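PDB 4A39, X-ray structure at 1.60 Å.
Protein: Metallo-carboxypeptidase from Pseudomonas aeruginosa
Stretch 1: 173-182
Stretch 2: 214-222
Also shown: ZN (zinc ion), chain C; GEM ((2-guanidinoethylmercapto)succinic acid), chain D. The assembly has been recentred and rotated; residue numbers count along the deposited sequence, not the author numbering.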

# COMPACT_ATOMS: atom_id res chain seq x y z
N LEU A 173 -16.46 7.81 -6.54
CA LEU A 173 -15.75 6.63 -6.06
C LEU A 173 -14.35 7.01 -5.58
O LEU A 173 -13.50 7.42 -6.38
CB LEU A 173 -15.65 5.59 -7.18
CG LEU A 173 -16.93 5.35 -7.99
CD1 LEU A 173 -16.68 4.20 -8.94
CD2 LEU A 173 -18.11 5.05 -7.08
N TRP A 174 -14.12 6.87 -4.28
CA TRP A 174 -12.84 7.23 -3.68
C TRP A 174 -11.88 6.07 -3.41
O TRP A 174 -12.27 5.03 -2.88
CB TRP A 174 -13.07 7.96 -2.35
CG TRP A 174 -13.72 9.30 -2.48
CD1 TRP A 174 -15.00 9.57 -2.88
CD2 TRP A 174 -13.12 10.56 -2.18
NE1 TRP A 174 -15.23 10.93 -2.84
CE2 TRP A 174 -14.09 11.56 -2.41
CE3 TRP A 174 -11.84 10.95 -1.72
CZ2 TRP A 174 -13.84 12.92 -2.20
CZ3 TRP A 174 -11.59 12.30 -1.52
CH2 TRP A 174 -12.58 13.27 -1.76
N VAL A 175 -10.62 6.30 -3.75
CA VAL A 175 -9.57 5.32 -3.52
C VAL A 175 -8.33 6.07 -3.03
O VAL A 175 -7.81 6.94 -3.74
CB VAL A 175 -9.19 4.57 -4.80
CG1 VAL A 175 -8.15 3.50 -4.49
CG2 VAL A 175 -10.43 3.93 -5.41
N ILE A 176 -7.88 5.76 -1.81
CA ILE A 176 -6.68 6.39 -1.26
C ILE A 176 -5.68 5.29 -0.91
O ILE A 176 -6.06 4.15 -0.60
CB ILE A 176 -7.00 7.25 -0.01
CG1 ILE A 176 -7.40 6.37 1.17
CG2 ILE A 176 -8.11 8.24 -0.34
CD1 ILE A 176 -7.61 7.14 2.45
N ALA A 177 -4.40 5.63 -0.95
CA ALA A 177 -3.37 4.62 -0.71
C ALA A 177 -2.19 5.02 0.17
O ALA A 177 -1.85 6.19 0.31
CB ALA A 177 -2.84 4.12 -2.04
N GLN A 178 -1.59 3.98 0.75
CA GLN A 178 -0.40 4.08 1.58
C GLN A 178 -0.40 5.04 2.77
O GLN A 178 0.54 5.83 2.94
CB GLN A 178 0.83 4.35 0.68
CG GLN A 178 2.04 3.48 1.02
CD GLN A 178 3.13 3.53 -0.05
OE1 GLN A 178 2.85 3.38 -1.24
NE2 GLN A 178 4.38 3.73 0.37
N GLN A 179 -1.45 4.98 3.59
CA GLN A 179 -1.49 5.81 4.79
C GLN A 179 -0.31 5.37 5.66
O GLN A 179 0.26 6.17 6.41
CB GLN A 179 -2.78 5.59 5.57
CG GLN A 179 -3.99 6.28 4.99
CD GLN A 179 -5.14 6.23 5.97
OE1 GLN A 179 -5.18 7.01 6.94
NE2 GLN A 179 -6.07 5.31 5.76
N HIS A 180 0.03 4.09 5.59
CA HIS A 180 1.17 3.54 6.32
C HIS A 180 2.29 3.50 5.28
O HIS A 180 2.23 2.72 4.33
CB HIS A 180 0.82 2.15 6.85
CG HIS A 180 -0.26 2.18 7.90
ND1 HIS A 180 -1.34 1.33 7.88
CD2 HIS A 180 -0.42 2.97 8.98
CE1 HIS A 180 -2.12 1.59 8.91
NE2 HIS A 180 -1.59 2.58 9.60
N PRO A 181 3.32 4.34 5.46
CA PRO A 181 4.46 4.45 4.55
C PRO A 181 5.19 3.19 4.10
O PRO A 181 5.66 3.14 2.96
CB PRO A 181 5.38 5.43 5.27
CG PRO A 181 5.13 5.13 6.71
CD PRO A 181 3.61 5.03 6.73
N GLY A 182 5.28 2.19 4.97
CA GLY A 182 5.98 0.98 4.59
C GLY A 182 5.23 0.04 3.67
O GLY A 182 5.80 -0.92 3.15
ZN ZN C . -1.76 -0.33 6.66
C8 GEM D . -5.25 -2.02 9.30
S7 GEM D . -6.12 -1.28 7.88
C6 GEM D . -7.80 -1.95 8.13
C5 GEM D . -7.85 -3.32 8.83
N3 GEM D . -7.49 -3.18 10.24
C1 GEM D . -8.40 -3.44 11.18
N4 GEM D . -9.63 -3.81 10.82
N2 GEM D . -8.10 -3.33 12.47
C9 GEM D . -4.63 -0.95 10.21
O14 GEM D . -4.88 0.24 9.95
O15 GEM D . -3.92 -1.36 11.15
C10 GEM D . -4.18 -3.01 8.83
C11 GEM D . -3.10 -2.32 7.99
O12 GEM D . -2.84 -2.82 6.87
O13 GEM D . -2.55 -1.32 8.49
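Stretch 2 214-222: LYLVPNMNP

Stretch 2 runs beside stretch 1 as its parallel neighbour in a β-sheet: strand 214-217 lies along strand 173-177 with axes 4.7 Å apart at closest approach and N-to-C directions 11° apart. The register pairs Leu173 with Leu214, Trp174 with Tyr215, Val175 with Leu216 and Ile176 with Val217, at CA-CA distances of 4.5 to 5.0 Å. As usual in parallel pairing, Tyr215, Val175 and Val217 each hydrogen-bond to two different residues of the other strand: Tyr215 N donates to Leu173 O (2.8 Å) and Tyr215 O accepts from Val175 N (2.9 Å), then Val217 N donates to Val175 O (3.0 Å) and Val217 O accepts from Ala177 N (3.0 Å). Beyond the strand of stretch 2, Pro218 and Asn219 are passed before the next hydrogen bond, Met220 N to Ala177 O (2.8 Å), which joins the end of strand 173-177 to the loop of stretch 2.

Side chains alternate between the two faces of the sheet. On one, Leu173 CD1 meets Leu214 CD2 at 3.8 Å and Val175 CB meets Leu216 CD2 at 3.9 Å. On the other, Tyr215 lies in an offset stack on the five-membered ring of Trp174, centroids 4.6 Å apart and planes at 14°; its CB sits over the indole face, 3.5 Å from Trp174 CD2. Farther along this face Ile176 CG2 packs on Val217 CG2 (3.8 Å), and Ile176 CB lies 4.0 Å from Met220 CG. Met220 also reaches the loop of stretch 1, its CB 3.8 Å from Gln179 CA. Asn221 points toward stretch 1, and its ND2 donates a nearly straight hydrogen bond to Gln179 O (2.9 Å). Within stretch 1, Gln178 NE2 donates a hydrogen bond to Pro181 O (2.9 Å) that spans the loop through His180, whose ND1 coordinates the zinc ion at 2.1 Å; His180 itself does not touch stretch 2.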

# COMPACT_ATOMS: atom_id res chain seq x y z
N LEU A 214 -13.89 9.24 -10.50
CA LEU A 214 -12.97 8.64 -9.55
C LEU A 214 -12.19 9.73 -8.82
O LEU A 214 -11.71 10.68 -9.44
CB LEU A 214 -11.99 7.71 -10.26
CG LEU A 214 -12.60 6.66 -11.19
CD1 LEU A 214 -11.47 5.83 -11.79
CD2 LEU A 214 -13.57 5.78 -10.43
N TYR A 215 -12.11 9.60 -7.50
CA TYR A 215 -11.37 10.53 -6.64
C TYR A 215 -10.22 9.68 -6.11
O TYR A 215 -10.42 8.76 -5.31
CB TYR A 215 -12.27 11.02 -5.51
CG TYR A 215 -13.34 11.99 -5.97
CD1 TYR A 215 -14.43 11.55 -6.71
CD2 TYR A 215 -13.26 13.35 -5.67
CE1 TYR A 215 -15.42 12.44 -7.15
CE2 TYR A 215 -14.24 14.25 -6.11
CZ TYR A 215 -15.31 13.78 -6.84
OH TYR A 215 -16.29 14.66 -7.26
N LEU A 216 -9.01 10.00 -6.56
CA LEU A 216 -7.83 9.22 -6.21
C LEU A 216 -6.72 9.96 -5.47
O LEU A 216 -6.36 11.07 -5.84
CB LEU A 216 -7.23 8.65 -7.49
CG LEU A 216 -8.17 8.04 -8.53
CD1 LEU A 216 -7.40 7.74 -9.81
CD2 LEU A 216 -8.82 6.79 -7.97
N VAL A 217 -6.18 9.32 -4.44
CA VAL A 217 -5.06 9.88 -3.68
C VAL A 217 -3.97 8.82 -3.74
O VAL A 217 -3.96 7.89 -2.94
CB VAL A 217 -5.42 10.14 -2.21
CG1 VAL A 217 -4.18 10.63 -1.46
CG2 VAL A 217 -6.53 11.19 -2.10
N PRO A 218 -3.03 8.94 -4.69
CA PRO A 218 -1.91 8.01 -4.88
C PRO A 218 -1.05 7.73 -3.65
O PRO A 218 -0.57 6.61 -3.48
CB PRO A 218 -1.12 8.64 -6.01
CG PRO A 218 -2.19 9.29 -6.83
CD PRO A 218 -3.04 9.95 -5.77
N ASN A 219 -0.82 8.74 -2.82
CA ASN A 219 -0.02 8.53 -1.61
C ASN A 219 -0.41 9.46 -0.47
O ASN A 219 -0.27 10.69 -0.55
CB ASN A 219 1.48 8.67 -1.91
CG ASN A 219 2.34 8.15 -0.78
OD1 ASN A 219 2.43 8.77 0.28
ND2 ASN A 219 2.96 6.99 -0.99
N MET A 220 -0.90 8.85 0.60
CA MET A 220 -1.37 9.54 1.79
C MET A 220 -0.31 9.92 2.82
O MET A 220 -0.63 10.60 3.79
CB MET A 220 -2.41 8.69 2.51
CG MET A 220 -3.78 8.62 1.86
SD MET A 220 -4.67 10.17 1.99
CE MET A 220 -4.90 10.27 3.77
N ASN A 221 0.93 9.47 2.62
CA ASN A 221 1.98 9.74 3.60
C ASN A 221 3.34 9.90 2.93
O ASN A 221 4.24 9.07 3.11
CB ASN A 221 2.04 8.58 4.59
CG ASN A 221 2.66 8.96 5.93
OD1 ASN A 221 3.50 9.87 6.02
ND2 ASN A 221 2.27 8.25 6.98
N PRO A 222 3.52 10.98 2.14
CA PRO A 222 4.80 11.20 1.46
C PRO A 222 5.99 11.35 2.40
O PRO A 222 7.09 10.91 2.08
CB PRO A 222 4.54 12.45 0.62
CG PRO A 222 3.49 13.17 1.40
CD PRO A 222 2.57 12.05 1.83
O HOH W 1 3.27 6.43 2.10